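Local coordinates for translocator protein BipD (Burkholderia pseudomallei, PDB 3NFT) that is required for epithelial-cell invasion and survival inside host cells, and probably regulates type III secretion of the effectors BipB and BipC, at residues Ala36-Arg41 with Asn278-Val283; Glu44-Ala49 with Arg82-Gly87; Gln124-Val129 with Lys284-Ala289; Ser135-Tyr140 with Ser273-Asn278; Met194-Gly199 with Val213-Ser218. All blocks are in the same frame, centred on the assembly; numbering follows the deposited sequence.

Contact 1: residues Ala36-Arg41 with Asn278-Val283; sequences AGVDRR and NFDNLV
The ring of Phe-279 receives Val-38 at a slant, CG1 of Val-38 stopping 4.0 Å from CE2 of Phe-279. In the plane of that ring, at its edge, lies OD2 of the next residue, Asp-280. The guanidinium of Arg-40 has water 2 at its own edge, also in plane, and is turned 60° from the carboxylate of Asp-280. That of Arg-41 has Asp-39 in plane at its edge, gripped side-on in a salt bridge, NE to OD2 and NH2 to OD1. The Arg-40 and Asp-280 charges do not meet directly, for NE of Arg-40 stays 4.7 Å from OD1 of Asp-280. The aliphatic chain touches instead, CD of Arg-40 lying 3.4 Å from OD1 of Asp-280.

Two waters complete the junction. Water 1 takes the backbone N-H of Arg-40 at 2.9 Å and donates to Asp-280 OD1. Water 2 accepts from Arg-40 NH1 and gives a shorter bond, 2.6 Å, to the same OD1. Their hydrogens probably stabilise the negative charge of that oxygen. A bend at chi3 of -82° turns the end of Arg-40 aside, and its NE makes a salt bridge with Glu-44.

The apolar half is deeper. Val-38 also packs on His-88 and Leu-95 of helix 76-103, where Phe-279 meets Gln-92 and Leu-96, while Asp-280 rests against Leu-33 of helix 30-35. The loop between helices 30-35 and 41-56, entered through a Schellman motif at Gly-37, is therefore laid along the long helix 244-295, with helix 76-103 closing the apolar side.

Contact 2: residues Glu44-Ala49 with Arg82-Gly87; sequences EQKLGA and RVAVRG
Leu-47 and Val-85 carry the apolar contact: CD1 of Leu-47 lies 3.9 Å from CG2 of Val-85, the two side chains roughly perpendicular, and both residues are buried. CG of Leu-47 stands opposite the carbonyl carbon and beside the backbone N (chi1 -71°), a setting from which its methyl end extends to the valine. Tyr-272 of helix 244-295 packs on both residues, so the pair belongs to a larger core, which Val-144 of helix 121-160 joins from the valine side.

The second kind of contact is aliphatic but borders solvent. CG of Lys-46 lies 4.0 Å from the methyl CB of Ala-84, where the backbones approach to 7.1 Å between the CA atoms of these residues. The kinked chain (chi2 -66°) then leads the ammonium end away from helix 76-103, so the lysine lends its methylene part to the contact.

Hydrogen bonds across the two segments are absent. The polar end of Arg-82 is turned to helix 121-160, with a salt bridge to Glu-145 and a bond to Gln-152. Antiparallel helices joined by way of the short strands 61-63 and 66-68 form an alpha-helical hairpin, consistent with the N-terminal domain of BipD, described as an intramolecular chaperone.

Contact 3: residues Gln124-Val129 with Lys284-Ala289; sequences QGLVDV and KVLSGA
Leu-126 makes the tight part of this contact by giving each of its two methyls a separate partner. CD1 of Leu-126 lies 3.9 Å from CB of Ala-289, whereas CD2 of Leu-126 meets CD2 of Leu-286 at a more relaxed 4.3 Å. All three residues are buried. The backbones come nearest at the same place, the CA atoms of Leu-126 and Leu-286 being 7.6 Å apart. With CG of Leu-126 opposite its carbonyl carbon (chi1 -66°), the forked end is carried across to helix 244-295, CD2 to Leu-286 and CD1 to Ala-289, three residues further along. The CB of Val-129 also points across, but its CG1 stays 4.9 Å from CD2 of Leu-286.

The other side of segment 124-129 is looser and faces solvent. There Gln-124 NE2 donates to Asp-128 OD1 at 2.9 Å, one helical turn along. The acceptor lies in the plane of the amide, while the donor comes from well above the carboxylate plane, 44° out of it. This bond ties together two exposed side chains of one helix and adds nothing across the contact.

Helix 76-103 fills in beside the apolar cluster, with Leu-103 on Leu-126 and with Leu-96 and Leu-99 on Leu-286. Both segments fall in predicted coiled-coil regions of antiparallel helices, and Ala-289 and Val-285 also pack on Val-285 and Ala-289 of the second subunit, so this end of the bundle adjoins that subunit of the assembly.

Contact 4: residues Ser135-Tyr140 with Ser273-Asn278; sequences SDIDAY and SHQNSN
Asp-136 is the first residue of its segment to reach Gln-275, and it does so through carbon: CB of Asp-136 lies 3.8 Å from OE1 of Gln-275. Its carboxylate is engaged elsewhere, in a salt bridge to Arg-204.

Next comes Ile-137, whose side chain runs nearly square to that of Gln-275. NE2 of Gln-275 stands 3.9 Å from the backbone N of Ile-137, and 4.0 Å from CG1 of Ile-137. These separations describe van der Waals contact, and no hydrogen bond spans the two segments, so the amide end of the glutamine is set against a helix backbone and an aliphatic branch.

One turn on, Tyr-140 supplies the broadest surface. CB of Gln-275 sits over one face of the ring, 4.1 Å from its centroid and displaced towards the rim, a CH-pi contact. CG of Gln-275 lies 3.7 Å from CD1 of Tyr-140. The two side chains run alongside in opposing senses, and the amide plane lies only 13° from the ring plane. Folding of the glutamine about chi2 (65°) lets methylenes cover the ring while the amide continues to Asp-136 and Ile-137. The phenol OH of Tyr-140 bonds to Glu-208.

The axes of segments 135-140 and 273-278 approach to 10.9 Å, with N-to-C directions 158° apart, a nearly antiparallel pair whose gap Gln-275 bridges. Helix 76-103 backs Ile-137 through Ala-89, and Trp-205 of helix 202-209 meets the Tyr-140 ring, so helix 202-209 packs here against the pair of long helices 121-160 and 244-295.

Contact 5: residues Met194-Gly199 with Val213-Ser218; sequences MQLPKG and VSISDS
Two outer strands of a three-stranded antiparallel sheet, 193-195 and 213-215, lie on either side of strand 220-223, and this contact joins the end of one to the turn that follows the other. Met-194 pairs through its backbone with Val-221 and Ser-214 with Thr-222, both on the central strand, so side chains must bridge the outer two.

Gln-195 does so at the solvent edge. Its NE2 donates to Ser-218 O at 3.0 Å, nearly straight at 173°, and again to Leu-196 O at 3.0 Å and 162°. Each carbonyl is met in its plane on a lone pair, and both acceptors lie in the glutamine amide plane. Rotation about chi2 to 65° turns the amide so that NE2 lies between the two carbonyl oxygens. OE1 of Gln-195 accepts from water 3 at 2.7 Å, and that water has a weak contact with Ser-218 OG.

Beneath, CD1 of Leu-196 packs crosswise on CG2 of Ile-215 at 3.8 Å, with Trp-205 touching both side chains.

Two N-H bonds and an accepted water hydrogen leave the amide little freedom to flip, which probably steadies the Ser-218 carbonyl against Gln-195 even at an exposed site.

Four of the contacts follow the long helical bundle, and contact 5 lies beside it. Contacts 1 and 4 are closest, their centres 10 Å apart; they share Asn-278, and Phe-279 CE1 lies 3.6 Å from Ile-137 CD1. Contact 3, centred 14 Å from contact 1, touches it where Leu-282 CD1 comes within 3.5 Å of Val-129 CG1; these three also adjoin the second subunit. Contact 2 joins contact 4 through a probable hydrogen bond of 2.9 Å between Glu-44 OE2 and Asn-276 ND2. Contact 5 reaches contact 4 by Pro-197 CD, 3.7 Å from Ala-139 CB, but remains about 13 Å from contact 1 at the nearest atoms.

Contact 1: residues Ala36-Arg41 with Asn278-Val283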
# COMPACT_ATOMS: atom_id res chain seq x y z
N ALA A 36 -11.50 18.74 10.85
CA ALA A 36 -10.07 18.48 10.78
C ALA A 36 -9.34 19.50 9.90
O ALA A 36 -8.12 19.38 9.67
CB ALA A 36 -9.82 17.07 10.27
N GLY A 37 -10.07 20.49 9.40
CA GLY A 37 -9.48 21.60 8.67
C GLY A 37 -9.48 21.48 7.17
O GLY A 37 -8.92 22.32 6.47
N VAL A 38 -10.17 20.46 6.65
CA VAL A 38 -10.19 20.19 5.20
C VAL A 38 -11.61 20.37 4.63
O VAL A 38 -12.53 19.70 5.04
CB VAL A 38 -9.67 18.75 4.93
CG1 VAL A 38 -9.71 18.41 3.43
CG2 VAL A 38 -8.24 18.59 5.47
N ASP A 39 -11.75 21.30 3.68
CA ASP A 39 -13.02 21.56 3.02
C ASP A 39 -12.77 21.85 1.56
O ASP A 39 -12.41 22.96 1.19
CB ASP A 39 -13.75 22.74 3.68
CG ASP A 39 -15.15 22.95 3.12
OD1 ASP A 39 -15.88 23.79 3.69
OD2 ASP A 39 -15.54 22.32 2.12
N ARG A 40 -12.97 20.83 0.72
CA ARG A 40 -12.70 20.96 -0.70
C ARG A 40 -13.56 21.97 -1.40
O ARG A 40 -13.22 22.43 -2.48
CB ARG A 40 -12.83 19.61 -1.40
CG ARG A 40 -14.22 18.96 -1.27
CD ARG A 40 -14.33 17.63 -1.99
NE ARG A 40 -14.59 17.86 -3.40
CZ ARG A 40 -15.37 17.13 -4.19
NH1 ARG A 40 -16.01 16.03 -3.75
NH2 ARG A 40 -15.55 17.52 -5.43
N ARG A 41 -14.73 22.28 -0.83
CA ARG A 41 -15.62 23.24 -1.44
C ARG A 41 -14.97 24.64 -1.57
O ARG A 41 -15.30 25.40 -2.46
CB ARG A 41 -16.94 23.34 -0.64
CG ARG A 41 -17.73 22.01 -0.53
CD ARG A 41 -18.93 22.07 0.45
NE ARG A 41 -18.47 22.60 1.71
CZ ARG A 41 -19.28 23.02 2.68
NH1 ARG A 41 -20.59 22.92 2.53
NH2 ARG A 41 -18.76 23.54 3.78
N ASN A 278 -11.30 11.92 -4.19
CA ASN A 278 -10.41 10.80 -3.87
C ASN A 278 -9.68 10.99 -2.54
O ASN A 278 -9.50 10.03 -1.77
CB ASN A 278 -9.39 10.57 -5.00
CG ASN A 278 -9.98 9.83 -6.19
OD1 ASN A 278 -11.09 9.28 -6.11
ND2 ASN A 278 -9.22 9.75 -7.29
N PHE A 279 -9.26 12.22 -2.23
CA PHE A 279 -8.60 12.48 -0.97
C PHE A 279 -9.56 12.23 0.20
O PHE A 279 -9.22 11.55 1.16
CB PHE A 279 -8.06 13.90 -0.86
CG PHE A 279 -7.51 14.20 0.50
CD1 PHE A 279 -6.18 13.93 0.81
CD2 PHE A 279 -8.33 14.73 1.49
CE1 PHE A 279 -5.68 14.18 2.07
CE2 PHE A 279 -7.80 14.99 2.77
CZ PHE A 279 -6.49 14.68 3.05
N ASP A 280 -10.76 12.78 0.10
CA ASP A 280 -11.76 12.57 1.14
C ASP A 280 -12.02 11.08 1.36
O ASP A 280 -12.11 10.61 2.51
CB ASP A 280 -13.03 13.32 0.79
CG ASP A 280 -12.89 14.83 0.91
OD1 ASP A 280 -13.88 15.54 0.61
OD2 ASP A 280 -11.81 15.31 1.33
N ASN A 281 -12.15 10.32 0.28
CA ASN A 281 -12.33 8.87 0.37
C ASN A 281 -11.14 8.18 1.00
O ASN A 281 -11.30 7.26 1.81
CB ASN A 281 -12.58 8.27 -1.00
CG ASN A 281 -13.95 8.59 -1.55
OD1 ASN A 281 -14.84 9.02 -0.82
ND2 ASN A 281 -14.12 8.39 -2.85
N LEU A 282 -9.94 8.61 0.64
CA LEU A 282 -8.71 8.09 1.26
C LEU A 282 -8.71 8.27 2.78
O LEU A 282 -8.41 7.34 3.53
CB LEU A 282 -7.47 8.73 0.65
CG LEU A 282 -6.09 8.42 1.25
CD1 LEU A 282 -5.74 6.92 1.17
CD2 LEU A 282 -4.98 9.28 0.58
N VAL A 283 -9.08 9.46 3.22
CA VAL A 283 -9.14 9.73 4.65
C VAL A 283 -10.19 8.85 5.32
O VAL A 283 -9.95 8.32 6.40
CB VAL A 283 -9.43 11.21 4.94
CG1 VAL A 283 -9.76 11.41 6.45
CG2 VAL A 283 -8.27 12.04 4.51
O HOH W 1 -13.36 18.13 1.83
O HOH W 2 -15.40 14.58 -1.26

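Contact 2: residues Glu44-Ala49 with Arg82-Gly87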
# COMPACT_ATOMS: atom_id res chain seq x y z
N GLU A 44 -12.52 24.73 -4.61
CA GLU A 44 -13.31 24.44 -5.78
C GLU A 44 -14.25 25.63 -6.14
O GLU A 44 -14.38 25.99 -7.29
CB GLU A 44 -14.07 23.13 -5.63
CG GLU A 44 -13.12 21.95 -5.68
CD GLU A 44 -13.75 20.61 -5.41
OE1 GLU A 44 -14.97 20.43 -5.72
OE2 GLU A 44 -13.05 19.74 -4.87
N GLN A 45 -14.83 26.27 -5.13
CA GLN A 45 -15.65 27.45 -5.40
C GLN A 45 -14.82 28.66 -5.84
O GLN A 45 -15.23 29.41 -6.71
CB GLN A 45 -16.56 27.84 -4.23
CG GLN A 45 -17.04 29.30 -4.17
CD GLN A 45 -17.52 29.79 -2.86
OE1 GLN A 45 -16.73 30.06 -1.95
NE2 GLN A 45 -18.83 30.00 -2.78
N LYS A 46 -13.62 28.82 -5.28
CA LYS A 46 -12.79 29.94 -5.70
C LYS A 46 -12.34 29.73 -7.18
O LYS A 46 -12.31 30.69 -7.96
CB LYS A 46 -11.58 30.09 -4.79
CG LYS A 46 -11.91 30.42 -3.34
CD LYS A 46 -12.52 31.73 -3.13
CE LYS A 46 -12.70 31.99 -1.62
NZ LYS A 46 -13.37 33.29 -1.47
N LEU A 47 -12.05 28.50 -7.54
CA LEU A 47 -11.77 28.19 -8.95
C LEU A 47 -12.96 28.46 -9.86
O LEU A 47 -12.84 29.05 -10.92
CB LEU A 47 -11.27 26.76 -9.12
CG LEU A 47 -9.87 26.51 -8.57
CD1 LEU A 47 -9.63 25.02 -8.32
CD2 LEU A 47 -8.85 27.09 -9.56
N GLY A 48 -14.15 28.08 -9.39
CA GLY A 48 -15.38 28.39 -10.12
C GLY A 48 -15.56 29.88 -10.33
O GLY A 48 -15.94 30.34 -11.41
N ALA A 49 -15.30 30.66 -9.30
CA ALA A 49 -15.37 32.14 -9.40
C ALA A 49 -14.39 32.69 -10.43
O ALA A 49 -14.70 33.61 -11.17
CB ALA A 49 -15.16 32.81 -8.05
N ARG A 82 -5.77 30.61 -6.38
CA ARG A 82 -4.44 30.06 -6.18
C ARG A 82 -4.13 29.91 -4.69
O ARG A 82 -3.58 28.89 -4.26
CB ARG A 82 -3.42 30.96 -6.86
CG ARG A 82 -3.54 30.89 -8.37
CD ARG A 82 -2.74 31.99 -9.06
NE ARG A 82 -1.35 31.92 -8.63
CZ ARG A 82 -0.47 32.91 -8.68
NH1 ARG A 82 -0.81 34.09 -9.18
NH2 ARG A 82 0.77 32.68 -8.27
N VAL A 83 -4.48 30.92 -3.90
CA VAL A 83 -4.27 30.87 -2.45
C VAL A 83 -5.05 29.71 -1.79
O VAL A 83 -4.52 28.96 -0.94
CB VAL A 83 -4.66 32.20 -1.80
CG1 VAL A 83 -4.73 32.05 -0.28
CG2 VAL A 83 -3.65 33.28 -2.21
N ALA A 84 -6.29 29.53 -2.24
CA ALA A 84 -7.14 28.49 -1.67
C ALA A 84 -6.64 27.10 -2.05
O ALA A 84 -6.69 26.18 -1.24
CB ALA A 84 -8.58 28.69 -2.10
N VAL A 85 -6.10 26.93 -3.27
CA VAL A 85 -5.62 25.65 -3.70
C VAL A 85 -4.39 25.28 -2.87
O VAL A 85 -4.25 24.14 -2.40
CB VAL A 85 -5.27 25.65 -5.19
CG1 VAL A 85 -4.49 24.43 -5.55
CG2 VAL A 85 -6.57 25.73 -6.05
N ARG A 86 -3.49 26.25 -2.68
CA ARG A 86 -2.31 26.06 -1.82
C ARG A 86 -2.71 25.70 -0.39
O ARG A 86 -2.19 24.75 0.18
CB ARG A 86 -1.45 27.33 -1.80
CG ARG A 86 -0.66 27.57 -3.05
CD ARG A 86 0.51 28.57 -2.82
NE ARG A 86 0.46 29.70 -3.77
CZ ARG A 86 -0.15 30.87 -3.54
NH1 ARG A 86 -0.77 31.10 -2.39
NH2 ARG A 86 -0.11 31.83 -4.47
N GLY A 87 -3.67 26.42 0.16
CA GLY A 87 -4.08 26.20 1.52
C GLY A 87 -4.71 24.84 1.71
O GLY A 87 -4.50 24.18 2.72

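Contact 3: residues Gln124-Val129 with Lys284-Ala289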
# COMPACT_ATOMS: atom_id res chain seq x y z
N GLN A 124 2.94 -0.54 7.52
CA GLN A 124 3.78 0.04 6.46
C GLN A 124 3.02 0.19 5.14
O GLN A 124 3.23 1.16 4.40
CB GLN A 124 5.05 -0.80 6.22
CG GLN A 124 6.01 -0.22 5.16
CD GLN A 124 6.53 1.17 5.52
OE1 GLN A 124 6.99 1.40 6.64
NE2 GLN A 124 6.46 2.10 4.57
N GLY A 125 2.16 -0.79 4.85
CA GLY A 125 1.37 -0.77 3.62
C GLY A 125 0.49 0.46 3.55
O GLY A 125 0.40 1.10 2.50
N LEU A 126 -0.18 0.77 4.66
CA LEU A 126 -1.03 1.95 4.75
C LEU A 126 -0.19 3.24 4.71
O LEU A 126 -0.63 4.22 4.12
CB LEU A 126 -1.95 1.89 5.98
CG LEU A 126 -2.98 0.75 5.90
CD1 LEU A 126 -3.79 0.64 7.20
CD2 LEU A 126 -3.90 0.95 4.72
N VAL A 127 1.00 3.23 5.33
CA VAL A 127 1.93 4.36 5.22
C VAL A 127 2.29 4.61 3.76
O VAL A 127 2.34 5.77 3.30
CB VAL A 127 3.21 4.16 6.07
CG1 VAL A 127 4.24 5.26 5.77
CG2 VAL A 127 2.85 4.15 7.54
N ASP A 128 2.53 3.55 3.00
CA ASP A 128 2.82 3.67 1.57
C ASP A 128 1.67 4.33 0.81
O ASP A 128 1.89 5.18 -0.06
CB ASP A 128 3.13 2.30 0.95
CG ASP A 128 4.47 1.74 1.40
OD1 ASP A 128 5.31 2.51 1.93
OD2 ASP A 128 4.68 0.52 1.23
N VAL A 129 0.45 3.93 1.14
CA VAL A 129 -0.75 4.51 0.55
C VAL A 129 -0.84 5.98 0.90
O VAL A 129 -1.19 6.81 0.08
CB VAL A 129 -2.02 3.77 1.03
CG1 VAL A 129 -3.28 4.50 0.61
CG2 VAL A 129 -2.05 2.32 0.49
N LYS A 284 -11.36 8.70 4.68
CA LYS A 284 -12.42 7.85 5.24
C LYS A 284 -11.97 6.38 5.34
O LYS A 284 -12.24 5.70 6.32
CB LYS A 284 -13.70 7.99 4.42
CG LYS A 284 -14.39 9.34 4.59
CD LYS A 284 -15.52 9.55 3.60
CE LYS A 284 -16.06 10.98 3.71
NZ LYS A 284 -17.29 11.18 2.89
N VAL A 285 -11.25 5.92 4.32
CA VAL A 285 -10.67 4.57 4.34
C VAL A 285 -9.64 4.40 5.46
O VAL A 285 -9.68 3.45 6.23
CB VAL A 285 -10.06 4.19 2.97
CG1 VAL A 285 -9.21 2.93 3.09
CG2 VAL A 285 -11.18 3.99 1.97
N LEU A 286 -8.72 5.35 5.57
CA LEU A 286 -7.67 5.28 6.57
C LEU A 286 -8.24 5.37 7.99
O LEU A 286 -7.78 4.65 8.88
CB LEU A 286 -6.65 6.40 6.36
CG LEU A 286 -5.73 6.33 5.14
CD1 LEU A 286 -4.96 7.67 5.01
CD2 LEU A 286 -4.77 5.17 5.25
N SER A 287 -9.25 6.22 8.19
CA SER A 287 -9.88 6.36 9.49
C SER A 287 -10.57 5.08 9.90
O SER A 287 -10.45 4.65 11.05
CB SER A 287 -10.88 7.51 9.46
OG SER A 287 -10.16 8.67 9.17
N GLY A 288 -11.28 4.46 8.95
CA GLY A 288 -11.93 3.18 9.20
C GLY A 288 -10.93 2.09 9.51
O GLY A 288 -11.16 1.27 10.42
N ALA A 289 -9.83 2.06 8.76
CA ALA A 289 -8.74 1.10 9.01
C ALA A 289 -8.17 1.25 10.41
O ALA A 289 -7.98 0.27 11.12
CB ALA A 289 -7.61 1.25 7.95

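Contact 4: residues Ser135-Tyr140 with Ser273-Asn278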
# COMPACT_ATOMS: atom_id res chain seq x y z
N SER A 135 1.92 12.59 -2.48
CA SER A 135 2.41 12.89 -3.83
C SER A 135 1.32 13.47 -4.72
O SER A 135 1.52 14.48 -5.40
CB SER A 135 3.01 11.62 -4.49
OG SER A 135 3.45 11.89 -5.83
N ASP A 136 0.15 12.84 -4.71
CA ASP A 136 -0.96 13.31 -5.55
C ASP A 136 -1.44 14.69 -5.13
O ASP A 136 -1.74 15.54 -5.98
CB ASP A 136 -2.13 12.33 -5.53
CG ASP A 136 -1.87 11.09 -6.36
OD1 ASP A 136 -1.00 11.12 -7.24
OD2 ASP A 136 -2.53 10.07 -6.11
N ILE A 137 -1.51 14.94 -3.82
CA ILE A 137 -1.85 16.28 -3.35
C ILE A 137 -0.92 17.33 -3.88
O ILE A 137 -1.35 18.39 -4.36
CB ILE A 137 -1.79 16.38 -1.79
CG1 ILE A 137 -2.96 15.62 -1.18
CG2 ILE A 137 -1.73 17.86 -1.32
CD1 ILE A 137 -2.68 15.28 0.30
N ASP A 138 0.37 17.06 -3.73
CA ASP A 138 1.40 17.99 -4.18
C ASP A 138 1.35 18.20 -5.68
O ASP A 138 1.45 19.35 -6.16
CB ASP A 138 2.79 17.43 -3.81
CG ASP A 138 3.14 17.61 -2.35
OD1 ASP A 138 4.21 17.09 -1.95
OD2 ASP A 138 2.39 18.27 -1.58
N ALA A 139 1.26 17.11 -6.44
CA ALA A 139 1.21 17.19 -7.89
C ALA A 139 0.04 18.06 -8.33
O ALA A 139 0.18 18.96 -9.16
CB ALA A 139 1.05 15.79 -8.51
N TYR A 140 -1.13 17.77 -7.80
CA TYR A 140 -2.29 18.49 -8.25
C TYR A 140 -2.26 19.95 -7.85
O TYR A 140 -2.70 20.80 -8.62
CB TYR A 140 -3.60 17.83 -7.80
CG TYR A 140 -4.29 17.18 -8.97
CD1 TYR A 140 -4.31 15.82 -9.15
CD2 TYR A 140 -4.89 17.98 -9.94
CE1 TYR A 140 -4.95 15.26 -10.25
CE2 TYR A 140 -5.50 17.43 -11.02
CZ TYR A 140 -5.53 16.08 -11.18
OH TYR A 140 -6.15 15.61 -12.30
N SER A 273 -11.28 18.46 -8.80
CA SER A 273 -12.40 18.11 -7.91
C SER A 273 -12.49 16.60 -7.66
O SER A 273 -12.77 16.17 -6.54
CB SER A 273 -13.70 18.66 -8.49
OG SER A 273 -13.63 20.07 -8.59
N HIS A 274 -12.27 15.80 -8.70
CA HIS A 274 -12.20 14.35 -8.56
C HIS A 274 -11.04 13.93 -7.63
O HIS A 274 -11.21 13.05 -6.78
CB HIS A 274 -12.11 13.65 -9.92
CG HIS A 274 -11.99 12.16 -9.81
ND1 HIS A 274 -10.80 11.49 -10.00
CD2 HIS A 274 -12.90 11.22 -9.48
CE1 HIS A 274 -10.99 10.20 -9.84
NE2 HIS A 274 -12.26 10.01 -9.51
N GLN A 275 -9.89 14.57 -7.77
CA GLN A 275 -8.79 14.33 -6.86
C GLN A 275 -9.16 14.66 -5.42
O GLN A 275 -8.83 13.90 -4.52
CB GLN A 275 -7.51 15.10 -7.29
CG GLN A 275 -6.53 15.56 -6.19
CD GLN A 275 -5.87 14.44 -5.45
OE1 GLN A 275 -5.77 13.30 -5.95
NE2 GLN A 275 -5.39 14.74 -4.23
N ASN A 276 -9.85 15.77 -5.21
CA ASN A 276 -10.27 16.14 -3.86
C ASN A 276 -11.27 15.14 -3.29
O ASN A 276 -11.22 14.84 -2.12
CB ASN A 276 -10.88 17.54 -3.86
CG ASN A 276 -9.82 18.63 -3.89
OD1 ASN A 276 -8.65 18.40 -3.53
ND2 ASN A 276 -10.24 19.86 -4.22
N SER A 277 -12.17 14.63 -4.12
CA SER A 277 -13.07 13.54 -3.73
C SER A 277 -12.29 12.29 -3.36
O SER A 277 -12.54 11.67 -2.32
CB SER A 277 -14.09 13.27 -4.85
OG SER A 277 -14.92 12.17 -4.52
N ASN A 278 -11.30 11.92 -4.19
CA ASN A 278 -10.41 10.80 -3.87
C ASN A 278 -9.68 10.99 -2.54
O ASN A 278 -9.50 10.03 -1.77
CB ASN A 278 -9.39 10.57 -5.00
CG ASN A 278 -9.98 9.83 -6.19
OD1 ASN A 278 -11.09 9.28 -6.11
ND2 ASN A 278 -9.22 9.75 -7.29

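Contact 5: residues Met194-Gly199 with Val213-Ser218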
# COMPACT_ATOMS: atom_id res chain seq x y z
N MET A 194 5.81 23.45 -14.57
CA MET A 194 5.56 22.77 -13.33
C MET A 194 6.39 21.49 -13.31
O MET A 194 6.63 20.90 -14.35
CB MET A 194 4.08 22.45 -13.23
CG MET A 194 3.16 23.69 -13.14
SD MET A 194 1.69 23.58 -14.19
CE MET A 194 2.37 24.07 -15.76
N GLN A 195 6.84 21.10 -12.13
CA GLN A 195 7.60 19.88 -11.98
C GLN A 195 6.76 18.92 -11.17
O GLN A 195 6.37 19.23 -10.05
CB GLN A 195 8.92 20.17 -11.25
CG GLN A 195 9.71 18.93 -10.91
CD GLN A 195 10.20 18.20 -12.13
OE1 GLN A 195 10.89 18.78 -12.98
NE2 GLN A 195 9.84 16.92 -12.25
N LEU A 196 6.48 17.76 -11.75
CA LEU A 196 5.80 16.69 -11.02
C LEU A 196 6.72 16.12 -9.93
O LEU A 196 7.96 16.21 -10.04
CB LEU A 196 5.40 15.56 -11.98
CG LEU A 196 4.30 15.89 -12.99
CD1 LEU A 196 4.11 14.79 -14.03
CD2 LEU A 196 3.00 16.14 -12.25
N PRO A 197 6.14 15.53 -8.87
CA PRO A 197 6.94 14.89 -7.82
C PRO A 197 7.87 13.83 -8.40
O PRO A 197 7.55 13.18 -9.41
CB PRO A 197 5.88 14.25 -6.92
CG PRO A 197 4.60 15.00 -7.20
CD PRO A 197 4.68 15.39 -8.64
N LYS A 198 9.04 13.66 -7.79
CA LYS A 198 9.94 12.58 -8.19
C LYS A 198 9.20 11.25 -8.02
O LYS A 198 8.42 11.08 -7.07
CB LYS A 198 11.24 12.60 -7.37
CG LYS A 198 12.37 11.79 -8.01
CD LYS A 198 13.69 11.93 -7.26
CE LYS A 198 14.81 11.17 -7.99
NZ LYS A 198 16.13 11.23 -7.26
N GLY A 199 9.40 10.34 -8.96
CA GLY A 199 8.69 9.06 -8.97
C GLY A 199 7.36 9.06 -9.70
O GLY A 199 6.71 8.02 -9.80
N VAL A 213 -1.54 20.29 -22.06
CA VAL A 213 -0.17 20.35 -21.54
C VAL A 213 0.68 19.32 -22.23
O VAL A 213 0.15 18.43 -22.90
CB VAL A 213 -0.08 20.13 -20.03
CG1 VAL A 213 -0.94 21.19 -19.30
CG2 VAL A 213 -0.51 18.69 -19.66
N SER A 214 1.99 19.50 -22.11
CA SER A 214 2.96 18.49 -22.48
C SER A 214 3.75 18.15 -21.25
O SER A 214 4.00 19.02 -20.41
CB SER A 214 3.88 19.05 -23.57
OG SER A 214 3.13 19.29 -24.74
N ILE A 215 4.14 16.89 -21.11
CA ILE A 215 4.94 16.45 -19.98
C ILE A 215 6.18 15.76 -20.52
O ILE A 215 6.08 14.82 -21.32
CB ILE A 215 4.19 15.49 -19.04
CG1 ILE A 215 2.80 16.02 -18.77
CG2 ILE A 215 4.97 15.31 -17.74
CD1 ILE A 215 2.00 15.16 -17.79
N SER A 216 7.33 16.22 -20.06
CA SER A 216 8.61 15.63 -20.47
C SER A 216 8.86 14.33 -19.72
O SER A 216 8.21 14.04 -18.73
CB SER A 216 9.73 16.64 -20.22
OG SER A 216 10.14 16.69 -18.87
N ASP A 217 9.84 13.54 -20.17
CA ASP A 217 10.16 12.31 -19.47
C ASP A 217 10.69 12.57 -18.05
O ASP A 217 10.63 11.70 -17.20
CB ASP A 217 11.18 11.47 -20.27
CG ASP A 217 10.61 10.95 -21.59
OD1 ASP A 217 11.42 10.56 -22.48
OD2 ASP A 217 9.38 10.89 -21.75
N SER A 218 11.19 13.78 -17.79
CA SER A 218 11.64 14.14 -16.45
C SER A 218 10.55 14.78 -15.57
O SER A 218 10.84 15.22 -14.46
CB SER A 218 12.85 15.07 -16.52
OG SER A 218 12.55 16.27 -17.22
O HOH W 3 12.98 17.82 -14.36